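PDB 2PK0: Serine/threonine protein phosphatase Stp1 from Streptococcus agalactiae, which removes phosphate from phosphoserine and phosphothreonine residues of proteins, as a magnesium-containing phosphatase of the PP2C family. Local coordinates for residues M6-L11 / A241-E246; T85-I90 / I171-P176; T105-A110 / F118-D123; I126-Q131 / D190-N195. One frame throughout, in Å; residues are numbered along the deposited sequence.

Contact 1 of 4, residues M6-L11 / A241-E246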
loop_
_atom_site.group_PDB
_atom_site.type_symbol
_atom_site.label_atom_id
_atom_site.label_comp_id
_atom_site.label_asym_id
_atom_site.label_seq_id
_atom_site.Cartn_x
_atom_site.Cartn_y
_atom_site.Cartn_z
ATOM N N MET A 6 -0.809 -6.070 18.783
ATOM C CA MET A 6 -0.472 -5.152 17.717
ATOM C C MET A 6 -1.554 -4.128 17.497
ATOM O O MET A 6 -2.721 -4.483 17.392
ATOM C CB MET A 6 -0.230 -5.914 16.428
ATOM C CG MET A 6 1.223 -6.175 16.201
ATOM S SD MET A 6 1.454 -7.211 14.775
ATOM C CE MET A 6 2.935 -8.091 15.274
ATOM N N GLU A 7 -1.164 -2.857 17.405
ATOM C CA GLU A 7 -2.134 -1.789 17.238
ATOM C C GLU A 7 -2.115 -1.330 15.793
ATOM O O GLU A 7 -1.039 -1.046 15.246
ATOM C CB GLU A 7 -1.846 -0.614 18.182
ATOM C CG GLU A 7 -2.989 0.360 18.253
ATOM C CD GLU A 7 -2.647 1.688 18.932
ATOM O OE1 GLU A 7 -1.518 1.831 19.468
ATOM O OE2 GLU A 7 -3.529 2.602 18.914
ATOM N N ILE A 8 -3.295 -1.262 15.173
ATOM C CA ILE A 8 -3.402 -0.798 13.787
ATOM C C ILE A 8 -4.052 0.593 13.708
ATOM O O ILE A 8 -5.070 0.840 14.352
ATOM C CB ILE A 8 -4.238 -1.789 12.952
ATOM C CG1 ILE A 8 -3.605 -3.180 12.952
ATOM C CG2 ILE A 8 -4.431 -1.302 11.507
ATOM C CD1 ILE A 8 -4.476 -4.239 12.180
ATOM N N SER A 9 -3.481 1.496 12.913
ATOM C CA SER A 9 -4.085 2.811 12.686
ATOM C C SER A 9 -4.237 3.125 11.185
ATOM O O SER A 9 -3.251 3.097 10.445
ATOM C CB SER A 9 -3.228 3.881 13.350
ATOM O OG SER A 9 -3.833 5.156 13.305
ATOM N N LEU A 10 -5.464 3.440 10.750
ATOM C CA LEU A 10 -5.735 3.770 9.345
ATOM C C LEU A 10 -6.094 5.245 9.202
ATOM O O LEU A 10 -6.820 5.778 10.023
ATOM C CB LEU A 10 -6.894 2.925 8.810
ATOM C CG LEU A 10 -6.862 1.388 8.871
ATOM C CD1 LEU A 10 -8.070 0.858 8.189
ATOM C CD2 LEU A 10 -5.643 0.774 8.228
ATOM N N LEU A 11 -5.583 5.913 8.171
ATOM C CA LEU A 11 -5.967 7.297 7.902
ATOM C C LEU A 11 -5.871 7.594 6.419
ATOM O O LEU A 11 -4.903 7.189 5.755
ATOM C CB LEU A 11 -5.087 8.312 8.674
ATOM C CG LEU A 11 -5.526 9.805 8.629
ATOM C CD1 LEU A 11 -6.955 9.997 9.170
ATOM C CD2 LEU A 11 -4.587 10.737 9.354
ATOM N N ALA A 241 -1.470 3.216 6.451
ATOM C CA ALA A 241 -1.730 2.256 7.526
ATOM C C ALA A 241 -0.486 2.103 8.381
ATOM O O ALA A 241 0.610 1.839 7.865
ATOM C CB ALA A 241 -2.123 0.920 6.970
ATOM N N LEU A 242 -0.641 2.267 9.687
ATOM C CA LEU A 242 0.473 2.044 10.602
ATOM C C LEU A 242 0.141 0.895 11.511
ATOM O O LEU A 242 -0.979 0.824 12.011
ATOM C CB LEU A 242 0.741 3.267 11.464
ATOM C CG LEU A 242 1.286 4.533 10.823
ATOM C CD1 LEU A 242 1.125 5.653 11.825
ATOM C CD2 LEU A 242 2.738 4.362 10.443
ATOM N N VAL A 243 1.106 -0.011 11.697
ATOM C CA VAL A 243 0.996 -1.087 12.669
ATOM C C VAL A 243 2.162 -0.985 13.670
ATOM O O VAL A 243 3.314 -1.023 13.274
ATOM C CB VAL A 243 1.036 -2.481 12.006
ATOM C CG1 VAL A 243 0.664 -3.570 13.016
ATOM C CG2 VAL A 243 0.127 -2.542 10.777
ATOM N N TYR A 244 1.857 -0.853 14.959
ATOM C CA TYR A 244 2.873 -0.822 16.012
ATOM C C TYR A 244 2.900 -2.150 16.780
ATOM O O TYR A 244 1.852 -2.674 17.155
ATOM C CB TYR A 244 2.604 0.342 16.974
ATOM C CG TYR A 244 3.500 0.337 18.197
ATOM C CD1 TYR A 244 4.877 0.537 18.076
ATOM C CD2 TYR A 244 2.975 0.143 19.470
ATOM C CE1 TYR A 244 5.698 0.537 19.177
ATOM C CE2 TYR A 244 3.792 0.127 20.573
ATOM C CZ TYR A 244 5.150 0.325 20.417
ATOM O OH TYR A 244 5.966 0.313 21.514
ATOM N N VAL A 245 4.094 -2.687 17.024
ATOM C CA VAL A 245 4.220 -4.006 17.663
ATOM C C VAL A 245 4.510 -3.850 19.142
ATOM O O VAL A 245 5.625 -3.487 19.526
ATOM C CB VAL A 245 5.331 -4.834 17.010
ATOM C CG1 VAL A 245 5.378 -6.212 17.580
ATOM C CG2 VAL A 245 5.105 -4.912 15.520
ATOM N N GLU A 246 3.505 -4.129 19.967
ATOM C CA GLU A 246 3.556 -3.800 21.396
ATOM C C GLU A 246 4.532 -4.649 22.193
ATOM O O GLU A 246 4.781 -5.804 21.855
ATOM C CB GLU A 246 2.159 -3.844 22.033
ATOM C CG GLU A 246 1.228 -2.737 21.540
ATOM C CD GLU A 246 -0.123 -2.697 22.258
ATOM O OE1 GLU A 246 -0.790 -3.749 22.373
ATOM O OE2 GLU A 246 -0.528 -1.592 22.690
#
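Strands 6-11 and 241-245 run antiparallel, at 165° between their directions and 4.7 Å between their axes at closest approach. Glu7 pairs with Tyr244 and Ser9 with Leu242 as hydrogen-bonded pairs. Met6-Val245, Ile8-Val243 and Leu10-Ala241 are the non-hydrogen-bonded pairs between and beyond them. Four backbone bonds result. The shortest runs from Ser9 N to Leu242 O at 2.7 Å, nearly along the C=O axis; the other three donors lie in the plane of the carbonyl they meet. CA-H groups add close contacts to the same oxygens, such as Val243 CA to Glu7 O at 3.3 Å.

Side chains alternate between the two faces. Met6, Ile8, Leu10, Ala241, Val243 and Val245 share one face. Met6 lies alongside Val245, pointing the same way. Its chain is extended at chi2 (174°) and bends at chi3, so Met6 CE rests against both methyls of Val245, 3.8 Å from Val245 CG1. The Met6 and Val243 side chains cross obliquely, with Met6 SD 4.1 Å from Val243 CG1. At the other end Leu10 leans over the small Ala241, with Leu10 CD2 3.7 Å from Ala241 CB. Glu7, Ser9, Leu242 and Tyr244 share the second face. There Ser9 OG, anti to its backbone N, bonds to Asp219.

Strand 6-13 is at one edge of its sheet; strand 238-245 lies between it and strand 191-195. The Ile8 face packs on Ile25, Gln27 and Ile37 of the other sheet of the PP2C sandwich. The Ser9 face lies under helix 218-231.

Contact 2 of 4, residues T85-I90 / I171-P176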
loop_
_atom_site.group_PDB
_atom_site.type_symbol
_atom_site.label_atom_id
_atom_site.label_comp_id
_atom_site.label_asym_id
_atom_site.label_seq_id
_atom_site.Cartn_x
_atom_site.Cartn_y
_atom_site.Cartn_z
ATOM N N THR A 85 -8.166 -12.196 -10.270
ATOM C CA THR A 85 -9.578 -12.088 -10.571
ATOM C C THR A 85 -10.060 -10.636 -10.486
ATOM O O THR A 85 -10.926 -10.220 -11.250
ATOM C CB THR A 85 -10.453 -13.024 -9.710
ATOM O OG1 THR A 85 -10.558 -12.505 -8.382
ATOM C CG2 THR A 85 -9.882 -14.458 -9.690
ATOM N N GLU A 86 -9.457 -9.857 -9.594
ATOM C CA GLU A 86 -9.771 -8.440 -9.472
ATOM C C GLU A 86 -9.186 -7.605 -10.624
ATOM O O GLU A 86 -9.814 -6.651 -11.090
ATOM C CB GLU A 86 -9.303 -7.925 -8.111
ATOM C CG GLU A 86 -10.139 -6.810 -7.550
ATOM C CD GLU A 86 -11.550 -7.243 -7.167
ATOM O OE1 GLU A 86 -11.777 -8.445 -6.876
ATOM O OE2 GLU A 86 -12.435 -6.355 -7.145
ATOM N N ASN A 87 -7.991 -7.979 -11.072
ATOM C CA ASN A 87 -7.345 -7.385 -12.243
ATOM C C ASN A 87 -8.217 -7.447 -13.501
ATOM O O ASN A 87 -8.419 -6.449 -14.187
ATOM C CB ASN A 87 -6.036 -8.109 -12.523
ATOM C CG ASN A 87 -5.295 -7.529 -13.690
ATOM O OD1 ASN A 87 -4.888 -8.244 -14.608
ATOM N ND2 ASN A 87 -5.106 -6.230 -13.668
ATOM N N ARG A 88 -8.754 -8.627 -13.783
ATOM C CA ARG A 88 -9.626 -8.790 -14.930
ATOM C C ARG A 88 -11.049 -8.261 -14.670
ATOM O O ARG A 88 -11.735 -7.883 -15.608
ATOM C CB ARG A 88 -9.617 -10.243 -15.410
ATOM C CG ARG A 88 -10.268 -11.214 -14.465
ATOM C CD ARG A 88 -9.761 -12.632 -14.649
ATOM N NE ARG A 88 -10.047 -13.173 -15.971
ATOM C CZ ARG A 88 -9.108 -13.520 -16.843
ATOM N NH1 ARG A 88 -9.453 -14.010 -18.025
ATOM N NH2 ARG A 88 -7.824 -13.379 -16.521
ATOM N N LYS A 89 -11.474 -8.186 -13.409
ATOM C CA LYS A 89 -12.779 -7.596 -13.085
ATOM C C LYS A 89 -12.785 -6.076 -13.310
ATOM O O LYS A 89 -13.757 -5.516 -13.802
ATOM C CB LYS A 89 -13.177 -7.918 -11.643
ATOM C CG LYS A 89 -14.621 -7.661 -11.312
ATOM C CD LYS A 89 -14.930 -7.813 -9.810
ATOM C CE LYS A 89 -16.362 -7.280 -9.531
ATOM N NZ LYS A 89 -17.032 -7.854 -8.299
ATOM N N ILE A 90 -11.689 -5.413 -12.977
ATOM C CA ILE A 90 -11.596 -3.968 -13.148
ATOM C C ILE A 90 -11.278 -3.591 -14.605
ATOM O O ILE A 90 -11.725 -2.550 -15.097
ATOM C CB ILE A 90 -10.551 -3.394 -12.166
ATOM C CG1 ILE A 90 -11.091 -3.475 -10.758
ATOM C CG2 ILE A 90 -10.206 -1.951 -12.440
ATOM C CD1 ILE A 90 -10.262 -2.710 -9.830
ATOM N N ILE A 171 -3.593 -2.764 -11.166
ATOM C CA ILE A 171 -4.721 -3.657 -11.237
ATOM C C ILE A 171 -5.776 -2.999 -12.091
ATOM O O ILE A 171 -6.118 -1.844 -11.856
ATOM C CB ILE A 171 -5.240 -3.968 -9.845
ATOM C CG1 ILE A 171 -4.355 -5.053 -9.232
ATOM C CG2 ILE A 171 -6.716 -4.411 -9.877
ATOM C CD1 ILE A 171 -4.576 -5.231 -7.775
ATOM N N GLY A 172 -6.250 -3.738 -13.099
ATOM C CA GLY A 172 -7.171 -3.252 -14.132
ATOM C C GLY A 172 -6.519 -3.111 -15.505
ATOM O O GLY A 172 -6.934 -2.279 -16.311
ATOM N N GLN A 173 -5.487 -3.908 -15.771
ATOM C CA GLN A 173 -4.760 -3.853 -17.040
ATOM C C GLN A 173 -5.011 -5.131 -17.872
ATOM O O GLN A 173 -5.460 -6.157 -17.337
ATOM C CB GLN A 173 -3.258 -3.669 -16.778
ATOM C CG GLN A 173 -2.672 -4.828 -16.009
ATOM C CD GLN A 173 -1.171 -4.807 -15.927
ATOM O OE1 GLN A 173 -0.523 -5.864 -15.854
ATOM N NE2 GLN A 173 -0.597 -3.611 -15.924
ATOM N N ALA A 174 -4.708 -5.069 -19.170
ATOM C CA ALA A 174 -5.003 -6.189 -20.079
ATOM C C ALA A 174 -4.198 -7.466 -19.802
ATOM O O ALA A 174 -4.774 -8.548 -19.725
ATOM C CB ALA A 174 -4.849 -5.767 -21.526
ATOM N N ASN A 175 -2.884 -7.327 -19.646
ATOM C CA ASN A 175 -2.006 -8.448 -19.317
ATOM C C ASN A 175 -2.215 -8.844 -17.855
ATOM O O ASN A 175 -2.654 -8.011 -17.064
ATOM C CB ASN A 175 -0.545 -8.032 -19.541
ATOM C CG ASN A 175 -0.287 -7.557 -20.960
ATOM O OD1 ASN A 175 -0.983 -7.960 -21.891
ATOM N ND2 ASN A 175 0.711 -6.694 -21.130
ATOM N N PRO A 176 -1.930 -10.111 -17.487
ATOM C CA PRO A 176 -1.964 -10.462 -16.052
ATOM C C PRO A 176 -0.949 -9.659 -15.222
ATOM O O PRO A 176 0.101 -9.283 -15.748
ATOM C CB PRO A 176 -1.585 -11.950 -16.041
ATOM C CG PRO A 176 -1.845 -12.435 -17.439
ATOM C CD PRO A 176 -1.595 -11.270 -18.339
#
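Ile90 and Ile171 cross obliquely, and Asn87 reaches past them into the bend of the loop 171-176. These three side chains carry most of the meeting between helix 85-90 and the loop. Ile90 points at the loop. Its CG2 is anti to the backbone N and sits over the backbone of Gly172, with Ile90 CG2 3.7 Å from Gly172 CA. Its other branch runs beside the backbone N and carries CD1 to the methyl branch of Ile171, with Ile90 CD1 3.9 Å from Ile171 CG2. Ile171 CG2 also rests against the helix backbone, 3.9 Å from Asn87 CA.

Gly172 lies close to the helix. Gly172 CA is 3.4 Å from Asn87 O in a CA-H...O contact. Lacking a side chain, Gly172 lets Ile90 CG2 lie against its backbone.

Asn87 holds CG anti to its backbone N (chi1 -178°). This extends the amide away from the helix and in among the backbone groups of Gly172, Gln173 and Asn175. Asn87 CG lies 3.9 Å from Gln173 O. Asn87 is buried and has the largest contact area of the segment residues.

Ile90 also meets Ala52 and Thr56 of helix 48-64. Ile171 also touches Ile83 and Ile106, and its side chain is about 12 Å from a bound magnesium ion. The arrangement is a loop lodged between a long helix and the end of a sheet strand. It belongs to the PP2C fold, in which paired helices cover a sheet of the beta sandwich.

Contact 3 of 4, residues T105-A110 / F118-D123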
loop_
_atom_site.group_PDB
_atom_site.type_symbol
_atom_site.label_atom_id
_atom_site.label_comp_id
_atom_site.label_asym_id
_atom_site.label_seq_id
_atom_site.Cartn_x
_atom_site.Cartn_y
_atom_site.Cartn_z
ATOM N N THR A 105 -3.275 0.857 -7.709
ATOM C CA THR A 105 -2.195 0.128 -7.049
ATOM C C THR A 105 -2.808 -0.783 -5.982
ATOM O O THR A 105 -3.969 -0.613 -5.612
ATOM C CB THR A 105 -1.192 1.052 -6.321
ATOM O OG1 THR A 105 -1.800 1.592 -5.141
ATOM C CG2 THR A 105 -0.709 2.161 -7.208
ATOM N N ILE A 106 -2.036 -1.730 -5.467
ATOM C CA ILE A 106 -2.457 -2.430 -4.248
ATOM C C ILE A 106 -1.316 -2.742 -3.273
ATOM O O ILE A 106 -0.185 -3.015 -3.680
ATOM C CB ILE A 106 -3.269 -3.723 -4.533
ATOM C CG1 ILE A 106 -4.247 -3.992 -3.382
ATOM C CG2 ILE A 106 -2.356 -4.938 -4.784
ATOM C CD1 ILE A 106 -4.813 -5.398 -3.369
ATOM N N GLU A 107 -1.629 -2.627 -1.985
ATOM C CA GLU A 107 -0.856 -3.250 -0.919
ATOM C C GLU A 107 -1.815 -4.067 -0.062
ATOM O O GLU A 107 -2.776 -3.522 0.506
ATOM C CB GLU A 107 -0.150 -2.216 -0.025
ATOM C CG GLU A 107 0.766 -1.230 -0.723
ATOM C CD GLU A 107 1.834 -1.888 -1.584
ATOM O OE1 GLU A 107 2.350 -2.958 -1.219
ATOM O OE2 GLU A 107 2.157 -1.343 -2.654
ATOM N N ALA A 108 -1.567 -5.365 0.025
ATOM C CA ALA A 108 -2.408 -6.214 0.826
ATOM C C ALA A 108 -1.509 -6.908 1.829
ATOM O O ALA A 108 -0.550 -7.570 1.453
ATOM C CB ALA A 108 -3.131 -7.218 -0.050
ATOM N N VAL A 109 -1.785 -6.703 3.112
ATOM C CA VAL A 109 -0.890 -7.170 4.172
ATOM C C VAL A 109 -1.688 -7.953 5.187
ATOM O O VAL A 109 -2.664 -7.433 5.735
ATOM C CB VAL A 109 -0.229 -5.997 4.925
ATOM C CG1 VAL A 109 0.785 -6.516 5.939
ATOM C CG2 VAL A 109 0.431 -5.043 3.975
ATOM N N ALA A 110 -1.289 -9.200 5.421
ATOM C CA ALA A 110 -1.914 -10.029 6.442
ATOM C C ALA A 110 -0.908 -10.298 7.556
ATOM O O ALA A 110 0.287 -10.487 7.277
ATOM C CB ALA A 110 -2.373 -11.315 5.857
ATOM N N PHE A 118 2.945 -9.827 2.455
ATOM C CA PHE A 118 2.312 -8.857 1.619
ATOM C C PHE A 118 2.273 -9.235 0.149
ATOM O O PHE A 118 3.118 -9.976 -0.328
ATOM C CB PHE A 118 2.941 -7.471 1.819
ATOM C CG PHE A 118 4.378 -7.361 1.363
ATOM C CD1 PHE A 118 4.696 -7.082 0.026
ATOM C CD2 PHE A 118 5.418 -7.485 2.273
ATOM C CE1 PHE A 118 6.012 -6.961 -0.392
ATOM C CE2 PHE A 118 6.753 -7.364 1.856
ATOM C CZ PHE A 118 7.046 -7.103 0.533
ATOM N N ALA A 119 1.286 -8.684 -0.552
ATOM C CA ALA A 119 1.260 -8.637 -2.005
ATOM C C ALA A 119 1.298 -7.163 -2.407
ATOM O O ALA A 119 0.634 -6.342 -1.771
ATOM C CB ALA A 119 0.001 -9.292 -2.533
ATOM N N HIS A 120 2.033 -6.839 -3.476
ATOM C CA HIS A 120 2.323 -5.442 -3.847
ATOM C C HIS A 120 2.314 -5.227 -5.362
ATOM O O HIS A 120 2.943 -5.971 -6.084
ATOM C CB HIS A 120 3.677 -5.041 -3.252
ATOM C CG HIS A 120 4.413 -4.000 -4.030
ATOM N ND1 HIS A 120 3.979 -2.694 -4.128
ATOM C CD2 HIS A 120 5.582 -4.062 -4.711
ATOM C CE1 HIS A 120 4.845 -2.003 -4.849
ATOM N NE2 HIS A 120 5.822 -2.808 -5.219
ATOM N N VAL A 121 1.574 -4.215 -5.823
ATOM C CA VAL A 121 1.390 -3.893 -7.234
ATOM C C VAL A 121 1.318 -2.371 -7.366
ATOM O O VAL A 121 0.398 -1.770 -6.837
ATOM C CB VAL A 121 0.019 -4.407 -7.770
ATOM C CG1 VAL A 121 -0.184 -3.991 -9.243
ATOM C CG2 VAL A 121 -0.119 -5.898 -7.640
ATOM N N GLY A 122 2.264 -1.741 -8.059
ATOM C CA GLY A 122 2.241 -0.294 -8.221
ATOM C C GLY A 122 3.373 0.463 -7.554
ATOM O O GLY A 122 4.481 -0.061 -7.392
ATOM N N ASP A 123 3.097 1.711 -7.180
ATOM C CA ASP A 123 4.089 2.569 -6.532
ATOM C C ASP A 123 3.709 2.948 -5.099
ATOM O O ASP A 123 4.264 3.878 -4.512
ATOM C CB ASP A 123 4.378 3.828 -7.368
ATOM C CG ASP A 123 3.147 4.688 -7.599
ATOM O OD1 ASP A 123 2.016 4.236 -7.292
ATOM O OD2 ASP A 123 3.309 5.830 -8.100
#
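Backbone hydrogen bonds join strands 106-110 and 118-121 as the two arms of an antiparallel hairpin. Ile106-Val121 and Ala108-Ala119 are the hydrogen-bonded pairs, each with two bonds whose donors lie in the carbonyl planes. The shortest is Ile106 N to Val121 O at 2.8 Å. Glu107-His120 and Val109-Phe118 are the non-hydrogen-bonded pairs.

One polar bond links side chains. Glu107 and His120 lie side by side and point the same way. Glu107 is bent at chi2 (-54°), which folds its carboxylate back to the imidazole. His120 ND1 donates to Glu107 OE2 over 2.7 Å, at 157° at the hydrogen. The oxygen uses its syn lone pair and meets the ring at its edge, in plane; carboxylate and ring planes are 29° apart. Ser139 O takes the bond from His120 NE2, so both ring nitrogens are engaged and the rotation of the ring is set. Donation from both nitrogens is consistent with a positively charged imidazole, which the carboxylate would stabilise.

Apolar contacts are few. Ile106 CG2 meets Val121 CG2 at 3.8 Å, the two side chains crossing obliquely. Val109 CG2 touches Phe118 CB at 4.1 Å.

Near the Asp123 end, Thr105 CG2 makes a van der Waals contact with Asp123 OD1 (3.4 Å). Gly122 leaves room for this threonine methyl, while Thr105 OG1 bonds to Ser124 and to the backbone N of the magnesium ligand Asp41.

The hairpin lies between strands 35-43 and 180-185. Ile106, Ala108, Ala119 and Val121 share one face; Ile106 and Ala119 there meet helix 72-96. The Glu107 face packs on Ile126 of the opposing sheet.

Contact 4 of 4, residues I126-Q131 / D190-N195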
loop_
_atom_site.group_PDB
_atom_site.type_symbol
_atom_site.label_atom_id
_atom_site.label_comp_id
_atom_site.label_asym_id
_atom_site.label_seq_id
_atom_site.Cartn_x
_atom_site.Cartn_y
_atom_site.Cartn_z
ATOM N N ILE A 126 5.606 -0.139 1.306
ATOM C CA ILE A 126 5.601 -0.775 2.612
ATOM C C ILE A 126 6.997 -0.663 3.201
ATOM O O ILE A 126 7.993 -0.993 2.533
ATOM C CB ILE A 126 5.257 -2.254 2.518
ATOM C CG1 ILE A 126 3.873 -2.445 1.905
ATOM C CG2 ILE A 126 5.323 -2.912 3.881
ATOM C CD1 ILE A 126 3.594 -3.875 1.585
ATOM N N GLY A 127 7.072 -0.188 4.443
ATOM C CA GLY A 127 8.340 -0.119 5.134
ATOM C C GLY A 127 8.274 -0.529 6.589
ATOM O O GLY A 127 7.204 -0.610 7.174
ATOM N N ILE A 128 9.426 -0.795 7.176
ATOM C CA ILE A 128 9.495 -1.040 8.602
ATOM C C ILE A 128 10.367 0.027 9.214
ATOM O O ILE A 128 11.424 0.352 8.684
ATOM C CB ILE A 128 10.075 -2.444 8.936
ATOM C CG1 ILE A 128 9.072 -3.539 8.593
ATOM C CG2 ILE A 128 10.453 -2.561 10.420
ATOM C CD1 ILE A 128 9.703 -4.878 8.528
ATOM N N VAL A 129 9.897 0.600 10.310
ATOM C CA VAL A 129 10.725 1.488 11.112
ATOM C C VAL A 129 11.203 0.775 12.383
ATOM O O VAL A 129 10.394 0.360 13.212
ATOM C CB VAL A 129 9.972 2.787 11.421
ATOM C CG1 VAL A 129 10.755 3.665 12.407
ATOM C CG2 VAL A 129 9.676 3.519 10.113
ATOM N N ARG A 130 12.516 0.611 12.509
ATOM C CA ARG A 130 13.144 -0.063 13.671
ATOM C C ARG A 130 14.294 0.785 14.181
ATOM O O ARG A 130 15.117 1.251 13.381
ATOM C CB ARG A 130 13.685 -1.437 13.262
ATOM C CG ARG A 130 14.329 -2.280 14.355
ATOM C CD ARG A 130 14.605 -3.698 13.837
ATOM N NE ARG A 130 13.368 -4.310 13.353
ATOM C CZ ARG A 130 13.275 -5.201 12.363
ATOM N NH1 ARG A 130 14.357 -5.610 11.710
ATOM N NH2 ARG A 130 12.079 -5.666 12.012
ATOM N N GLN A 131 14.355 0.978 15.498
ATOM C CA GLN A 131 15.431 1.741 16.142
ATOM C C GLN A 131 15.730 3.048 15.403
ATOM O O GLN A 131 16.874 3.332 15.062
ATOM C CB GLN A 131 16.709 0.894 16.271
ATOM C CG GLN A 131 16.568 -0.397 17.086
ATOM C CD GLN A 131 16.447 -0.154 18.590
ATOM O OE1 GLN A 131 17.297 0.503 19.195
ATOM N NE2 GLN A 131 15.388 -0.691 19.198
ATOM N N ASP A 190 8.665 -2.239 16.533
ATOM C CA ASP A 190 8.626 -1.915 15.098
ATOM C C ASP A 190 7.370 -1.140 14.730
ATOM O O ASP A 190 6.371 -1.172 15.451
ATOM C CB ASP A 190 8.645 -3.190 14.244
ATOM C CG ASP A 190 10.030 -3.808 14.107
ATOM O OD1 ASP A 190 11.027 -3.182 14.507
ATOM O OD2 ASP A 190 10.129 -4.931 13.573
ATOM N N TYR A 191 7.434 -0.435 13.609
ATOM C CA TYR A 191 6.256 0.157 12.996
ATOM C C TYR A 191 6.243 -0.322 11.560
ATOM O O TYR A 191 7.189 -0.055 10.813
ATOM C CB TYR A 191 6.320 1.687 12.980
ATOM C CG TYR A 191 6.308 2.376 14.338
ATOM C CD1 TYR A 191 5.120 2.776 14.924
ATOM C CD2 TYR A 191 7.490 2.646 15.014
ATOM C CE1 TYR A 191 5.099 3.399 16.145
ATOM C CE2 TYR A 191 7.485 3.278 16.245
ATOM C CZ TYR A 191 6.284 3.644 16.809
ATOM O OH TYR A 191 6.272 4.267 18.036
ATOM N N LEU A 192 5.202 -1.053 11.176
ATOM C CA LEU A 192 4.949 -1.296 9.768
ATOM C C LEU A 192 4.327 -0.023 9.245
ATOM O O LEU A 192 3.411 0.526 9.880
ATOM C CB LEU A 192 3.962 -2.450 9.558
ATOM C CG LEU A 192 3.803 -2.912 8.100
ATOM C CD1 LEU A 192 5.130 -3.418 7.539
ATOM C CD2 LEU A 192 2.743 -3.969 7.997
ATOM N N VAL A 193 4.816 0.458 8.098
ATOM C CA VAL A 193 4.270 1.648 7.490
ATOM C C VAL A 193 3.797 1.336 6.073
ATOM O O VAL A 193 4.591 1.133 5.168
ATOM C CB VAL A 193 5.301 2.790 7.457
ATOM C CG1 VAL A 193 4.666 4.097 6.908
ATOM C CG2 VAL A 193 5.888 3.032 8.836
ATOM N N VAL A 194 2.490 1.285 5.882
ATOM C CA VAL A 194 1.947 1.043 4.562
ATOM C C VAL A 194 1.380 2.362 4.032
ATOM O O VAL A 194 0.533 2.974 4.678
ATOM C CB VAL A 194 0.840 -0.040 4.611
ATOM C CG1 VAL A 194 0.365 -0.365 3.215
ATOM C CG2 VAL A 194 1.345 -1.306 5.297
ATOM N N ASN A 195 1.847 2.809 2.872
ATOM C CA ASN A 195 1.381 4.091 2.337
ATOM C C ASN A 195 1.264 4.216 0.796
ATOM O O ASN A 195 1.907 3.486 0.032
ATOM C CB ASN A 195 2.220 5.236 2.892
ATOM C CG ASN A 195 3.644 5.153 2.458
ATOM O OD1 ASN A 195 4.031 5.741 1.456
ATOM N ND2 ASN A 195 4.440 4.406 3.194
#
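Leu192 is the main bump of this contact. With CG anti to its backbone N (chi1 -171°), it swings CD1 across to the neighbouring strand. Leu192 CD1 settles between Ile126 and Ile128, 3.7 Å from Ile126 CG2 and 4.1 Å from Ile128 CG1. It also lies over the backbone of side-chain-less Gly127, with Leu192 CD1 3.5 Å from Gly127 O. On the other face Val129 fits between Tyr191 and Val193. Its CB faces Tyr191 CB, and Val129 CG2 meets Val193 CG2 at 4.0 Å.

At the strand end the contact is a salt bridge. Arg130 bends at chi3 (-57°) and lies alongside Asp190, gripping it side-on. Arg130 NE gives a straight bond to the syn lone pair of Asp190 OD1 (2.8 Å). Arg130 NH2 reaches Asp190 OD2 at 2.6 Å from above the carboxylate plane. Glu187 N also binds Asp190 OD2, which further fixes the carboxylate.

The antiparallel strands, 152° apart in direction, share four backbone bonds through Gly127-Val193 and Val129-Tyr191. Strand 191-195 is flanked by 125-130 and 238-245, and 125-130 by 133-136. The Leu192 face packs on Val109 and Phe118 of the other sheet.

Overall arrangement
Contacts 1 and 4 lie in one sheet, their centres 10 Å apart. Strands 238-245 and 191-195 are neighbours there, joined by probable backbone hydrogen bonds between Ala241 and Val194 and between Val243 and Leu192. Contact 3 is a hairpin of the other sheet. Its Glu107, Val109 and Phe118 pack on Ile126, Leu192 and Val194 of contact 4 in the sandwich core. Contact 2 lies 14 Å from contact 3 between centres, and touches it through Ile171 and Ile106. Contact 1 joins the chain ends and encloses the others; contact 3 is nested in contact 2, and contacts 2 and 4 interleave. The Asp123 side chain is about 6 Å from magnesium, so contact 3 links this core to the metal site.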